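PDB 6KME: phytochromobilin synthase from Solanum lycopersicum, which binds biliverdin IX alpha and, as a ferredoxin-dependent bilin reductase, probably reduces it to phytochromobilin, the chromophore of plant phytochromes. Local coordinates for residues A[85-90]-A[260-265]; A[52-57]-A[75-80]; A[107-112]-A[143-148]. The protein carries 1 engineered substitution. All coordinates share one frame; numbering follows the deposited sequence.

Contact 1: residues A[85-90]-A[260-265]; sequences RSLCIE and KFLFNG
The guanidinium of R85 carries L262 CD2 over one face, 3.7 Å above its plane and displaced toward the rim. Its edge receives L262 O in plane, with F263 CE1 also near that edge, 3.7 Å from R85 NH2. The F261 ring lies only 21° from parallel with the guanidinium plane, yet what it meets of R85 is the aliphatic stem: CG forms an off-centre CH-pi contact, 4.2 Å from the ring centroid. At the edge of F261, in the ring plane, sits S86 O, 3.6 Å from F261 CZ.

Two nitrogens of R85 grip one acceptor side-on. NE reaches L262 O at 2.8 Å, in the carbonyl plane and on a lone pair; NH2 joins at 3.0 Å, tilted from that plane. A turn about the CB-CG bond of R85 (chi2 -71°) folds the chain so that the guanidinium meets this carbonyl, at the point where helix 251-262 gives way to F263.

The setting is the alpha/beta/alpha sandwich of the bilin reductases. Strand 81-91 is an inner strand of the seven-stranded antiparallel sheet, and the C-terminal end of helix 251-262 packs against it. On the strand 96-104 side, D99 makes a salt bridge to R85 NH1, so the buried guanidinium joins the helix end to the neighbouring strand. That carboxylate would be expected to offset much of the arginine's charge.

Two residues along the strand, L87 CB meets L262 CD2 at 3.9 Å. The same methyl branch therefore serves both the arginine face and the leucine. L245 of helix 242-249 touches both L87 and L262, and the L87 side chain lies about 5 Å from the bound biliverdin.

Contact 2: residues A[52-57]-A[75-80]; sequences PSPLQE and SFEAHK
P52 pairs with F76 as an antiparallel, non-hydrogen-bonded pair whose side chains diverge; P52 CA still lies 4.2 Å from CD1 of the F76 ring. At S53 the backbone N donates to S75 O, nearly straight at N but approaching from above the carbonyl plane. S53 turns its CB toward strand 69-77, 3.4 Å from S75 OG. S53 OG accepts from L55 N at 2.9 Å, brought there by a first torsion of 164° that sets it opposite the backbone N; this is an ST turn leading into the 3-10 segment 54-57. A water 2.8 Å from S53 OG donates to E77 OE1, spanning the two strands beside P54, whose CD lies 3.6 Å from that carboxylate oxygen. L55 then sets CB against S75 OG. In the conformer of Q56 described here, one of two modelled, OE1 takes S75 N at 2.9 Å and NE2 reaches M73 O, so the amide stands in where regular backbone pairing is interrupted. This is a beta hairpin of strands 51-63 and 69-77 at the margin of the central antiparallel sheet, its first, outermost strand broken by a short 3-10 turn that side chains stitch to its neighbour.

Contact 3: residues A[107-112]-A[143-148]; sequences EFDLPI and KEKYYK
D109 and K145 approach from opposite directions and join in a salt bridge, while the Y146 ring stands between two side chains, with P111 over one face and K145 over the other. P111 CD sits almost exactly above the ring centre, 3.7 Å from the centroid and 8° off the normal, a textbook CH-pi contact. On the far side lies K145 CG, shifted toward the rim. From there the lysine runs fully extended to NZ, which meets D109 OD2 at 2.7 Å on the syn side and close to the carboxylate plane.

The other carboxylate oxygen goes to the tyrosine: Y146 OH donates to D109 OD1 at 2.7 Å, arriving from above the carboxylate plane, which is turned 61° from the ring. D109 holds CG between its backbone N and carbonyl carbon (chi1 70°), a rotamer that swings the carboxylate over to the helix.

In the fold, this is where the loop joining strands 96-104 and 112-119 of the central sheet meets the short helix 141-147. L208 of helix 188-211 packs on L110, P111 and Y146. From helix 141-147 itself, Y142 OH also hydrogen-bonds to D109 O.

A phenylalanine in place of Y146 would take away the hydroxyl that D109 OD1 accepts from, and the carboxylate, held then mainly by the exposed K145, would probably be freer to turn.

Y147 slides past P111 in the opposite direction, its OH 3.6 Å from the proline CG. That hydroxyl is hydrogen-bonded to L130 O of strand 123-131.

In the fold
From the N terminus, contact 2 comes first, closing the hairpin of strands 51-63 and 69-77 at one margin of the central sheet. The chain then enters strand 81-91, where contact 1 opens; it closes only at 260-265, beyond the long helices. Contact 3 is nested inside that large loop, tying the loop before strand 112-119 to helix 141-147. Contacts 1 and 2 follow in series but touch, F261 packing on S75 and L55, so the end of helix 251-262 bears on strands 51-63 and 69-77 as well as 81-91. Contact 3 lies about 23 Å from contact 1, centre to centre, on the opposite side of the chain's centre. It touches contact 2 through F108 on K80.

Contact 1: residues A[85-90]-A[260-265]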
ATOM      1  N   ARG A  85      -8.951   3.295  -3.965  1.00 24.27           N
ATOM      2  CA  ARG A  85      -8.753   2.970  -5.372  1.00 21.84           C
ATOM      3  C   ARG A  85      -8.157   1.574  -5.521  1.00 22.98           C
ATOM      4  O   ARG A  85      -7.395   1.097  -4.670  1.00 20.43           O
ATOM      5  CB  ARG A  85      -7.891   4.042  -6.074  1.00 22.05           C
ATOM      6  CG  ARG A  85      -6.387   3.762  -6.165  1.00 25.00           C
ATOM      7  CD  ARG A  85      -5.695   3.863  -4.812  1.00 26.95           C
ATOM      8  NE  ARG A  85      -4.228   3.715  -4.892  1.00 28.56           N
ATOM      9  CZ  ARG A  85      -3.583   2.550  -4.943  1.00 18.53           C
ATOM     10  NH1 ARG A  85      -4.266   1.418  -4.960  1.00 20.10           N
ATOM     11  NH2 ARG A  85      -2.249   2.518  -4.978  1.00 17.96           N
ATOM     12  N   SER A  86      -8.547   0.910  -6.608  1.00 21.34           N
ATOM     13  CA  SER A  86      -8.054  -0.423  -6.911  1.00 20.93           C
ATOM     14  C   SER A  86      -7.601  -0.501  -8.362  1.00 24.41           C
ATOM     15  O   SER A  86      -8.204   0.103  -9.260  1.00 23.38           O
ATOM     16  CB  SER A  86      -9.117  -1.495  -6.652  1.00 24.68           C
ATOM     17  OG  SER A  86     -10.207  -1.343  -7.538  1.00 26.56           O
ATOM     18  N   LEU A  87      -6.522  -1.240  -8.572  1.00 20.71           N
ATOM     19  CA  LEU A  87      -6.082  -1.669  -9.891  1.00 22.56           C
ATOM     20  C   LEU A  87      -6.063  -3.185  -9.855  1.00 24.34           C
ATOM     21  O   LEU A  87      -5.488  -3.774  -8.933  1.00 25.22           O
ATOM     22  CB  LEU A  87      -4.702  -1.109 -10.240  1.00 21.77           C
ATOM     23  CG  LEU A  87      -3.992  -1.740 -11.452  1.00 27.19           C
ATOM     24  CD1 LEU A  87      -4.737  -1.442 -12.763  1.00 27.16           C
ATOM     25  CD2 LEU A  87      -2.546  -1.277 -11.545  1.00 29.62           C
ATOM     26  N   CYS A  88      -6.745  -3.808 -10.809  1.00 24.34           N
ATOM     27  CA  CYS A  88      -6.807  -5.258 -10.884  1.00 26.62           C
ATOM     28  C   CYS A  88      -6.394  -5.692 -12.282  1.00 25.10           C
ATOM     29  O   CYS A  88      -6.912  -5.179 -13.279  1.00 27.06           O
ATOM     30  CB  CYS A  88      -8.214  -5.769 -10.542  1.00 29.04           C
ATOM     31  SG  CYS A  88      -8.265  -7.563 -10.397  1.00 40.05           S
ATOM     32  N   ILE A  89      -5.445  -6.612 -12.358  1.00 25.42           N
ATOM     33  CA  ILE A  89      -4.877  -7.044 -13.629  1.00 30.77           C
ATOM     34  C   ILE A  89      -5.030  -8.551 -13.720  1.00 40.37           C
ATOM     35  O   ILE A  89      -4.659  -9.276 -12.790  1.00 36.97           O
ATOM     36  CB  ILE A  89      -3.395  -6.634 -13.773  1.00 33.27           C
ATOM     37  CG1 ILE A  89      -3.211  -5.133 -13.517  1.00 34.34           C
ATOM     38  CG2 ILE A  89      -2.883  -6.981 -15.143  1.00 39.26           C
ATOM     39  CD1 ILE A  89      -1.764  -4.668 -13.628  1.00 32.36           C
ATOM     40  N   GLU A  90      -5.603  -9.019 -14.822  1.00 48.78           N
ATOM     41  CA  GLU A  90      -5.753 -10.442 -15.084  1.00 56.51           C
ATOM     42  C   GLU A  90      -5.182 -10.710 -16.467  1.00 60.98           C
ATOM     43  O   GLU A  90      -5.624 -10.109 -17.455  1.00 58.83           O
ATOM     44  CB  GLU A  90      -7.217 -10.879 -14.988  1.00 54.94           C
ATOM     45  N   LYS A 260      -0.980   9.878 -11.224  1.00 25.38           N
ATOM     46  CA  LYS A 260      -2.296  10.509 -11.202  1.00 25.26           C
ATOM     47  C   LYS A 260      -3.405   9.595 -10.703  1.00 22.63           C
ATOM     48  O   LYS A 260      -4.491  10.092 -10.356  1.00 25.70           O
ATOM     49  CB  LYS A 260      -2.660  11.025 -12.599  1.00 29.49           C
ATOM     50  CG  LYS A 260      -1.693  12.080 -13.119  1.00 40.89           C
ATOM     51  CD  LYS A 260      -2.318  12.885 -14.242  1.00 58.92           C
ATOM     52  CE  LYS A 260      -1.282  13.711 -14.986  1.00 71.84           C
ATOM     53  NZ  LYS A 260      -0.428  12.869 -15.877  1.00 72.21           N
ATOM     54  N   PHE A 261      -3.171   8.281 -10.638  1.00 21.83           N
ATOM     55  CA  PHE A 261      -4.192   7.362 -10.132  1.00 22.65           C
ATOM     56  C   PHE A 261      -3.699   6.616  -8.898  1.00 25.36           C
ATOM     57  O   PHE A 261      -4.229   6.846  -7.803  1.00 21.57           O
ATOM     58  CB  PHE A 261      -4.660   6.397 -11.229  1.00 25.29           C
ATOM     59  CG  PHE A 261      -5.701   5.421 -10.762  1.00 29.22           C
ATOM     60  CD1 PHE A 261      -7.032   5.815 -10.641  1.00 26.73           C
ATOM     61  CD2 PHE A 261      -5.342   4.124 -10.387  1.00 27.25           C
ATOM     62  CE1 PHE A 261      -7.995   4.932 -10.193  1.00 25.90           C
ATOM     63  CE2 PHE A 261      -6.297   3.230  -9.942  1.00 25.79           C
ATOM     64  CZ  PHE A 261      -7.631   3.633  -9.839  1.00 28.75           C
ATOM     65  N   LEU A 262      -2.698   5.738  -9.024  1.00 19.50           N
ATOM     66  CA  LEU A 262      -2.317   4.897  -7.891  1.00 17.94           C
ATOM     67  C   LEU A 262      -1.848   5.737  -6.721  1.00 20.30           C
ATOM     68  O   LEU A 262      -2.180   5.447  -5.568  1.00 19.89           O
ATOM     69  CB  LEU A 262      -1.213   3.911  -8.301  1.00 18.90           C
ATOM     70  CG  LEU A 262      -1.639   2.855  -9.330  1.00 21.98           C
ATOM     71  CD1 LEU A 262      -0.430   2.068  -9.790  1.00 18.69           C
ATOM     72  CD2 LEU A 262      -2.701   1.910  -8.731  1.00 21.91           C
ATOM     73  N   PHE A 263      -1.053   6.770  -6.988  1.00 21.26           N
ATOM     74  CA  PHE A 263      -0.549   7.626  -5.926  1.00 17.65           C
ATOM     75  C   PHE A 263      -0.981   9.056  -6.166  1.00 19.89           C
ATOM     76  O   PHE A 263      -0.255  10.009  -5.888  1.00 20.25           O
ATOM     77  CB  PHE A 263       0.959   7.434  -5.778  1.00 15.40           C
ATOM     78  CG  PHE A 263       1.289   5.993  -5.552  1.00 19.73           C
ATOM     79  CD1 PHE A 263       0.860   5.365  -4.390  1.00 17.98           C
ATOM     80  CD2 PHE A 263       1.859   5.231  -6.547  1.00 17.44           C
ATOM     81  CE1 PHE A 263       1.079   4.013  -4.195  1.00 20.41           C
ATOM     82  CE2 PHE A 263       2.090   3.879  -6.364  1.00 25.38           C
ATOM     83  CZ  PHE A 263       1.696   3.269  -5.188  1.00 24.12           C
ATOM     84  N   ASN A 264      -2.203   9.191  -6.689  1.00 19.58           N
ATOM     85  CA  ASN A 264      -2.878  10.478  -6.790  1.00 23.78           C
ATOM     86  C   ASN A 264      -2.700  11.255  -5.493  1.00 23.38           C
ATOM     87  O   ASN A 264      -2.869  10.708  -4.398  1.00 25.85           O
ATOM     88  CB  ASN A 264      -4.364  10.254  -7.088  1.00 21.49           C
ATOM     89  CG  ASN A 264      -5.157  11.542  -7.106  1.00 23.50           C
ATOM     90  OD1 ASN A 264      -5.597  12.016  -6.066  1.00 28.15           O
ATOM     91  ND2 ASN A 264      -5.358  12.105  -8.292  1.00 24.47           N
ATOM     92  N   GLY A 265      -2.317  12.518  -5.624  1.00 23.54           N
ATOM     93  CA  GLY A 265      -1.949  13.352  -4.503  1.00 24.74           C
ATOM     94  C   GLY A 265      -0.474  13.697  -4.464  1.00 24.88           C
ATOM     95  O   GLY A 265      -0.093  14.670  -3.794  1.00 23.07           O
TER

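Contact 2: residues A[52-57]-A[75-80]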
ATOM      1  N   PRO A  52     -18.483   8.221  -5.880  1.00 37.32           N
ATOM      2  CA  PRO A  52     -17.519   8.025  -6.971  1.00 39.12           C
ATOM      3  C   PRO A  52     -16.425   9.084  -6.936  1.00 38.29           C
ATOM      4  O   PRO A  52     -16.686  10.265  -6.695  1.00 35.57           O
ATOM      5  CB  PRO A  52     -18.386   8.150  -8.229  1.00 45.67           C
ATOM      6  CG  PRO A  52     -19.544   8.991  -7.806  1.00 45.72           C
ATOM      7  CD  PRO A  52     -19.810   8.635  -6.377  1.00 41.36           C
ATOM      8  N   SER A  53     -15.178   8.648  -7.158  1.00 33.42           N
ATOM      9  CA  SER A  53     -14.115   9.618  -7.373  1.00 26.13           C
ATOM     10  C   SER A  53     -14.204  10.203  -8.780  1.00 34.57           C
ATOM     11  O   SER A  53     -14.583   9.504  -9.723  1.00 38.28           O
ATOM     12  CB  SER A  53     -12.740   8.965  -7.186  1.00 25.13           C
ATOM     13  OG  SER A  53     -11.701   9.765  -7.737  1.00 29.67           O
ATOM     14  N   PRO A  54     -13.840  11.481  -8.951  1.00 35.14           N
ATOM     15  CA  PRO A  54     -13.697  12.028 -10.310  1.00 32.24           C
ATOM     16  C   PRO A  54     -12.701  11.259 -11.161  1.00 29.21           C
ATOM     17  O   PRO A  54     -12.753  11.354 -12.391  1.00 32.00           O
ATOM     18  CB  PRO A  54     -13.217  13.466 -10.067  1.00 34.02           C
ATOM     19  CG  PRO A  54     -13.482  13.740  -8.621  1.00 42.20           C
ATOM     20  CD  PRO A  54     -13.413  12.440  -7.918  1.00 42.37           C
ATOM     21  N   LEU A  55     -11.794  10.502 -10.551  1.00 32.37           N
ATOM     22  CA  LEU A  55     -10.844   9.722 -11.340  1.00 36.17           C
ATOM     23  C   LEU A  55     -11.533   8.658 -12.189  1.00 33.01           C
ATOM     24  O   LEU A  55     -10.954   8.218 -13.187  1.00 28.28           O
ATOM     25  CB  LEU A  55      -9.803   9.074 -10.420  1.00 32.11           C
ATOM     26  CG  LEU A  55      -8.809  10.030  -9.755  1.00 27.76           C
ATOM     27  CD1 LEU A  55      -7.981   9.318  -8.667  1.00 28.14           C
ATOM     28  CD2 LEU A  55      -7.905  10.653 -10.807  1.00 32.78           C
ATOM     29  N   GLN A  56     -12.761   8.255 -11.833  1.00 33.66           N
ATOM     30  CA  GLN A  56     -13.407   7.191 -12.592  0.57 39.52           C
ATOM     31  C   GLN A  56     -13.648   7.586 -14.045  1.00 42.10           C
ATOM     32  O   GLN A  56     -13.766   6.697 -14.898  1.00 40.24           O
ATOM     33  CB  GLN A  56     -14.725   6.775 -11.920  0.57 39.61           C
ATOM     34  CG  GLN A  56     -15.222   5.372 -12.319  0.57 37.95           C
ATOM     35  CD  GLN A  56     -14.373   4.229 -11.755  0.57 34.83           C
ATOM     36  OE1 GLN A  56     -14.363   3.984 -10.547  0.57 34.36           O
ATOM     37  NE2 GLN A  56     -13.674   3.515 -12.634  0.57 24.65           N
ATOM     38  N   GLU A  57     -13.698   8.882 -14.356  1.00 36.53           N
ATOM     39  CA  GLU A  57     -13.893   9.338 -15.724  1.00 44.91           C
ATOM     40  C   GLU A  57     -12.603   9.365 -16.527  1.00 49.78           C
ATOM     41  O   GLU A  57     -12.659   9.559 -17.747  1.00 52.71           O
ATOM     42  CB  GLU A  57     -14.508  10.732 -15.736  1.00 47.66           C
ATOM     43  CG  GLU A  57     -15.755  10.855 -14.891  1.00 69.68           C
ATOM     44  CD  GLU A  57     -16.010  12.278 -14.487  1.00 84.66           C
ATOM     45  OE1 GLU A  57     -15.472  13.177 -15.169  1.00 86.97           O
ATOM     46  OE2 GLU A  57     -16.729  12.498 -13.487  1.00 93.82           O
ATOM     47  N   SER A  75     -12.381   3.771  -8.390  1.00 28.45           N
ATOM     48  CA  SER A  75     -11.982   4.766  -7.405  1.00 24.97           C
ATOM     49  C   SER A  75     -13.212   5.365  -6.730  1.00 22.95           C
ATOM     50  O   SER A  75     -14.272   5.535  -7.346  1.00 24.46           O
ATOM     51  CB  SER A  75     -11.099   5.863  -8.026  1.00 22.78           C
ATOM     52  OG  SER A  75     -11.686   6.443  -9.182  1.00 25.04           O
ATOM     53  N   PHE A  76     -13.051   5.681  -5.446  1.00 24.96           N
ATOM     54  CA  PHE A  76     -14.144   6.173  -4.619  1.00 27.53           C
ATOM     55  C   PHE A  76     -13.572   7.130  -3.586  1.00 30.55           C
ATOM     56  O   PHE A  76     -12.356   7.196  -3.373  1.00 25.27           O
ATOM     57  CB  PHE A  76     -14.885   5.023  -3.926  1.00 24.39           C
ATOM     58  CG  PHE A  76     -15.435   4.001  -4.873  1.00 29.75           C
ATOM     59  CD1 PHE A  76     -16.680   4.178  -5.457  1.00 32.24           C
ATOM     60  CD2 PHE A  76     -14.700   2.868  -5.189  1.00 33.82           C
ATOM     61  CE1 PHE A  76     -17.183   3.235  -6.331  1.00 40.90           C
ATOM     62  CE2 PHE A  76     -15.203   1.928  -6.067  1.00 33.10           C
ATOM     63  CZ  PHE A  76     -16.429   2.110  -6.640  1.00 33.92           C
ATOM     64  N   GLU A  77     -14.463   7.876  -2.944  1.00 34.18           N
ATOM     65  CA  GLU A  77     -14.111   8.630  -1.755  1.00 29.87           C
ATOM     66  C   GLU A  77     -15.246   8.507  -0.750  1.00 31.08           C
ATOM     67  O   GLU A  77     -16.307   7.940  -1.045  1.00 28.40           O
ATOM     68  CB  GLU A  77     -13.790  10.101  -2.073  1.00 34.77           C
ATOM     69  CG  GLU A  77     -14.788  10.827  -2.949  1.00 49.06           C
ATOM     70  CD  GLU A  77     -14.252  12.175  -3.411  1.00 51.59           C
ATOM     71  OE1 GLU A  77     -13.430  12.213  -4.357  1.00 43.56           O
ATOM     72  OE2 GLU A  77     -14.629  13.194  -2.799  1.00 52.57           O
ATOM     73  N   ALA A  78     -14.992   9.016   0.457  1.00 25.26           N
ATOM     74  CA  ALA A  78     -15.963   8.999   1.550  1.00 29.84           C
ATOM     75  C   ALA A  78     -15.619  10.155   2.480  1.00 27.58           C
ATOM     76  O   ALA A  78     -14.635  10.871   2.261  1.00 26.26           O
ATOM     77  CB  ALA A  78     -15.963   7.647   2.278  1.00 29.20           C
ATOM     78  N   HIS A  79     -16.424  10.335   3.532  1.00 30.58           N
ATOM     79  CA  HIS A  79     -16.238  11.512   4.378  1.00 31.33           C
ATOM     80  C   HIS A  79     -14.827  11.584   4.957  1.00 27.67           C
ATOM     81  O   HIS A  79     -14.240  12.669   5.037  1.00 30.57           O
ATOM     82  CB  HIS A  79     -17.253  11.551   5.517  1.00 30.63           C
ATOM     83  CG  HIS A  79     -17.105  12.763   6.380  1.00 32.47           C
ATOM     84  ND1 HIS A  79     -17.539  14.013   5.989  1.00 34.49           N
ATOM     85  CD2 HIS A  79     -16.533  12.928   7.597  1.00 32.10           C
ATOM     86  CE1 HIS A  79     -17.258  14.892   6.934  1.00 33.01           C
ATOM     87  NE2 HIS A  79     -16.656  14.259   7.924  1.00 30.62           N
ATOM     88  N   LYS A  80     -14.281  10.452   5.395  1.00 23.30           N
ATOM     89  CA  LYS A  80     -12.934  10.430   5.964  1.00 24.34           C
ATOM     90  C   LYS A  80     -11.871   9.924   4.997  1.00 28.17           C
ATOM     91  O   LYS A  80     -10.683   9.973   5.336  1.00 25.72           O
ATOM     92  CB  LYS A  80     -12.906   9.569   7.238  1.00 24.99           C
ATOM     93  CG  LYS A  80     -13.900  10.051   8.316  1.00 24.71           C
ATOM     94  CD  LYS A  80     -13.899   9.129   9.531  1.00 22.30           C
ATOM     95  CE  LYS A  80     -14.971   9.550  10.561  1.00 23.32           C
ATOM     96  NZ  LYS A  80     -14.936   8.585  11.702  1.00 22.65           N
TER
HETATM   97  O   HOH W   1     -10.894  11.244  -5.502  1.00 40.75           O

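Contact 3: residues A[107-112]-A[143-148]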
ATOM      1  N   GLU A 107      -7.181  15.383   7.688  1.00 32.81           N
ATOM      2  CA  GLU A 107      -7.770  15.615   9.005  1.00 33.92           C
ATOM      3  C   GLU A 107      -7.865  14.339   9.843  1.00 34.34           C
ATOM      4  O   GLU A 107      -8.007  14.425  11.068  1.00 41.82           O
ATOM      5  CB  GLU A 107      -9.161  16.239   8.851  1.00 35.84           C
ATOM      6  CG  GLU A 107      -9.169  17.681   8.339  1.00 46.02           C
ATOM      7  CD  GLU A 107      -8.887  17.806   6.844  1.00 52.92           C
ATOM      8  OE1 GLU A 107      -8.979  16.788   6.117  1.00 42.58           O
ATOM      9  OE2 GLU A 107      -8.575  18.931   6.396  1.00 55.10           O
ATOM     10  N   PHE A 108      -7.802  13.168   9.222  1.00 30.50           N
ATOM     11  CA  PHE A 108      -7.951  11.888   9.912  1.00 31.05           C
ATOM     12  C   PHE A 108      -6.640  11.123   9.810  1.00 31.32           C
ATOM     13  O   PHE A 108      -6.331  10.543   8.763  1.00 29.28           O
ATOM     14  CB  PHE A 108      -9.108  11.102   9.314  1.00 32.07           C
ATOM     15  CG  PHE A 108     -10.406  11.858   9.332  1.00 32.61           C
ATOM     16  CD1 PHE A 108     -11.246  11.796  10.435  1.00 35.62           C
ATOM     17  CD2 PHE A 108     -10.766  12.666   8.267  1.00 32.85           C
ATOM     18  CE1 PHE A 108     -12.436  12.502  10.460  1.00 36.31           C
ATOM     19  CE2 PHE A 108     -11.951  13.383   8.285  1.00 37.64           C
ATOM     20  CZ  PHE A 108     -12.790  13.303   9.384  1.00 44.82           C
ATOM     21  N   ASP A 109      -5.883  11.085  10.912  1.00 29.79           N
ATOM     22  CA  ASP A 109      -4.523  10.539  10.867  1.00 31.25           C
ATOM     23  C   ASP A 109      -4.478   9.010  10.828  1.00 34.39           C
ATOM     24  O   ASP A 109      -3.541   8.395  11.357  1.00 34.86           O
ATOM     25  CB  ASP A 109      -3.721  11.057  12.067  1.00 36.11           C
ATOM     26  CG  ASP A 109      -4.188  10.471  13.390  1.00 36.50           C
ATOM     27  OD1 ASP A 109      -5.349  10.011  13.478  1.00 35.76           O
ATOM     28  OD2 ASP A 109      -3.383  10.474  14.347  1.00 36.38           O
ATOM     29  N   LEU A 110      -5.458   8.395  10.164  1.00 29.39           N
ATOM     30  CA  LEU A 110      -5.532   6.941  10.053  1.00 26.66           C
ATOM     31  C   LEU A 110      -4.315   6.358   9.338  1.00 27.55           C
ATOM     32  O   LEU A 110      -3.706   7.010   8.481  1.00 24.36           O
ATOM     33  CB  LEU A 110      -6.779   6.522   9.272  1.00 25.40           C
ATOM     34  CG  LEU A 110      -8.119   6.609   9.981  1.00 31.97           C
ATOM     35  CD1 LEU A 110      -9.207   6.907   8.965  1.00 27.98           C
ATOM     36  CD2 LEU A 110      -8.370   5.296  10.699  1.00 30.28           C
ATOM     37  N   PRO A 111      -3.980   5.104   9.630  1.00 22.79           N
ATOM     38  CA  PRO A 111      -3.057   4.377   8.762  1.00 25.88           C
ATOM     39  C   PRO A 111      -3.619   4.266   7.350  1.00 26.71           C
ATOM     40  O   PRO A 111      -4.828   4.332   7.119  1.00 22.63           O
ATOM     41  CB  PRO A 111      -2.943   2.998   9.429  1.00 23.21           C
ATOM     42  CG  PRO A 111      -3.278   3.237  10.868  1.00 22.34           C
ATOM     43  CD  PRO A 111      -4.322   4.342  10.850  1.00 20.90           C
ATOM     44  N   ILE A 112      -2.708   4.111   6.396  1.00 21.32           N
ATOM     45  CA  ILE A 112      -3.060   3.849   5.006  1.00 27.42           C
ATOM     46  C   ILE A 112      -3.226   2.344   4.818  1.00 25.08           C
ATOM     47  O   ILE A 112      -2.298   1.574   5.081  1.00 26.12           O
ATOM     48  CB  ILE A 112      -1.991   4.414   4.062  1.00 24.46           C
ATOM     49  CG1 ILE A 112      -2.067   5.943   4.088  1.00 24.78           C
ATOM     50  CG2 ILE A 112      -2.171   3.844   2.670  1.00 20.11           C
ATOM     51  CD1 ILE A 112      -0.852   6.644   3.484  1.00 32.75           C
ATOM     52  N   LYS A 143       2.184   4.693  17.505  1.00 33.59           N
ATOM     53  CA  LYS A 143       2.194   3.234  17.470  1.00 38.58           C
ATOM     54  C   LYS A 143       1.220   2.658  18.495  1.00 37.43           C
ATOM     55  O   LYS A 143       0.473   1.720  18.194  1.00 40.74           O
ATOM     56  CB  LYS A 143       3.618   2.712  17.706  1.00 34.02           C
ATOM     57  CG  LYS A 143       3.732   1.193  17.775  1.00 37.79           C
ATOM     58  CD  LYS A 143       5.109   0.768  18.270  1.00 47.51           C
ATOM     59  CE  LYS A 143       5.290  -0.748  18.244  1.00 44.54           C
ATOM     60  NZ  LYS A 143       6.400  -1.162  19.160  1.00 57.69           N
ATOM     61  N   GLU A 144       1.205   3.216  19.707  1.00 39.02           N
ATOM     62  CA  GLU A 144       0.256   2.764  20.718  1.00 47.99           C
ATOM     63  C   GLU A 144      -1.175   3.120  20.335  1.00 49.85           C
ATOM     64  O   GLU A 144      -2.100   2.333  20.567  1.00 57.21           O
ATOM     65  CB  GLU A 144       0.614   3.366  22.076  1.00 58.55           C
ATOM     66  CG  GLU A 144       1.760   2.648  22.758  1.00 72.64           C
ATOM     67  CD  GLU A 144       1.422   1.202  23.066  1.00 78.31           C
ATOM     68  OE1 GLU A 144       0.555   0.972  23.938  1.00 81.16           O
ATOM     69  OE2 GLU A 144       2.005   0.300  22.423  1.00 73.71           O
ATOM     70  N   LYS A 145      -1.369   4.300  19.748  1.00 45.70           N
ATOM     71  CA  LYS A 145      -2.706   4.755  19.385  1.00 43.78           C
ATOM     72  C   LYS A 145      -3.400   3.775  18.438  1.00 39.98           C
ATOM     73  O   LYS A 145      -4.615   3.567  18.524  1.00 40.44           O
ATOM     74  CB  LYS A 145      -2.602   6.150  18.756  1.00 41.77           C
ATOM     75  CG  LYS A 145      -3.893   6.755  18.253  1.00 44.35           C
ATOM     76  CD  LYS A 145      -3.634   8.097  17.570  1.00 45.51           C
ATOM     77  CE  LYS A 145      -4.943   8.808  17.228  1.00 45.98           C
ATOM     78  NZ  LYS A 145      -4.741  10.156  16.613  1.00 38.50           N
ATOM     79  N   TYR A 146      -2.650   3.153  17.531  1.00 28.76           N
ATOM     80  CA  TYR A 146      -3.280   2.416  16.446  1.00 27.87           C
ATOM     81  C   TYR A 146      -2.991   0.922  16.417  1.00 31.78           C
ATOM     82  O   TYR A 146      -3.795   0.176  15.846  1.00 29.92           O
ATOM     83  CB  TYR A 146      -2.887   3.021  15.087  1.00 29.91           C
ATOM     84  CG  TYR A 146      -3.750   4.212  14.725  1.00 28.61           C
ATOM     85  CD1 TYR A 146      -5.117   4.062  14.527  1.00 27.55           C
ATOM     86  CD2 TYR A 146      -3.208   5.483  14.592  1.00 32.78           C
ATOM     87  CE1 TYR A 146      -5.924   5.149  14.200  1.00 29.02           C
ATOM     88  CE2 TYR A 146      -4.004   6.577  14.257  1.00 34.32           C
ATOM     89  CZ  TYR A 146      -5.364   6.400  14.065  1.00 38.42           C
ATOM     90  OH  TYR A 146      -6.167   7.481  13.746  1.00 38.93           O
ATOM     91  N   TYR A 147      -1.887   0.456  16.997  1.00 33.63           N
ATOM     92  CA  TYR A 147      -1.499  -0.941  16.833  1.00 26.62           C
ATOM     93  C   TYR A 147      -1.518  -1.742  18.125  1.00 30.73           C
ATOM     94  O   TYR A 147      -1.400  -2.969  18.061  1.00 36.06           O
ATOM     95  CB  TYR A 147      -0.107  -1.044  16.179  1.00 32.26           C
ATOM     96  CG  TYR A 147      -0.091  -0.370  14.830  1.00 28.89           C
ATOM     97  CD1 TYR A 147      -0.562  -1.027  13.694  1.00 26.22           C
ATOM     98  CD2 TYR A 147       0.332   0.944  14.697  1.00 30.41           C
ATOM     99  CE1 TYR A 147      -0.583  -0.386  12.449  1.00 27.13           C
ATOM    100  CE2 TYR A 147       0.316   1.588  13.463  1.00 29.39           C
ATOM    101  CZ  TYR A 147      -0.139   0.921  12.349  1.00 31.23           C
ATOM    102  OH  TYR A 147      -0.147   1.576  11.137  1.00 22.27           O
ATOM    103  N   LYS A 148      -1.708  -1.100  19.282  1.00 34.21           N
ATOM    104  CA  LYS A 148      -1.662  -1.834  20.544  1.00 40.09           C
ATOM    105  C   LYS A 148      -2.628  -3.010  20.534  1.00 36.09           C
ATOM    106  O   LYS A 148      -2.285  -4.114  20.974  1.00 38.58           O
ATOM    107  CB  LYS A 148      -1.975  -0.898  21.712  1.00 43.30           C
TER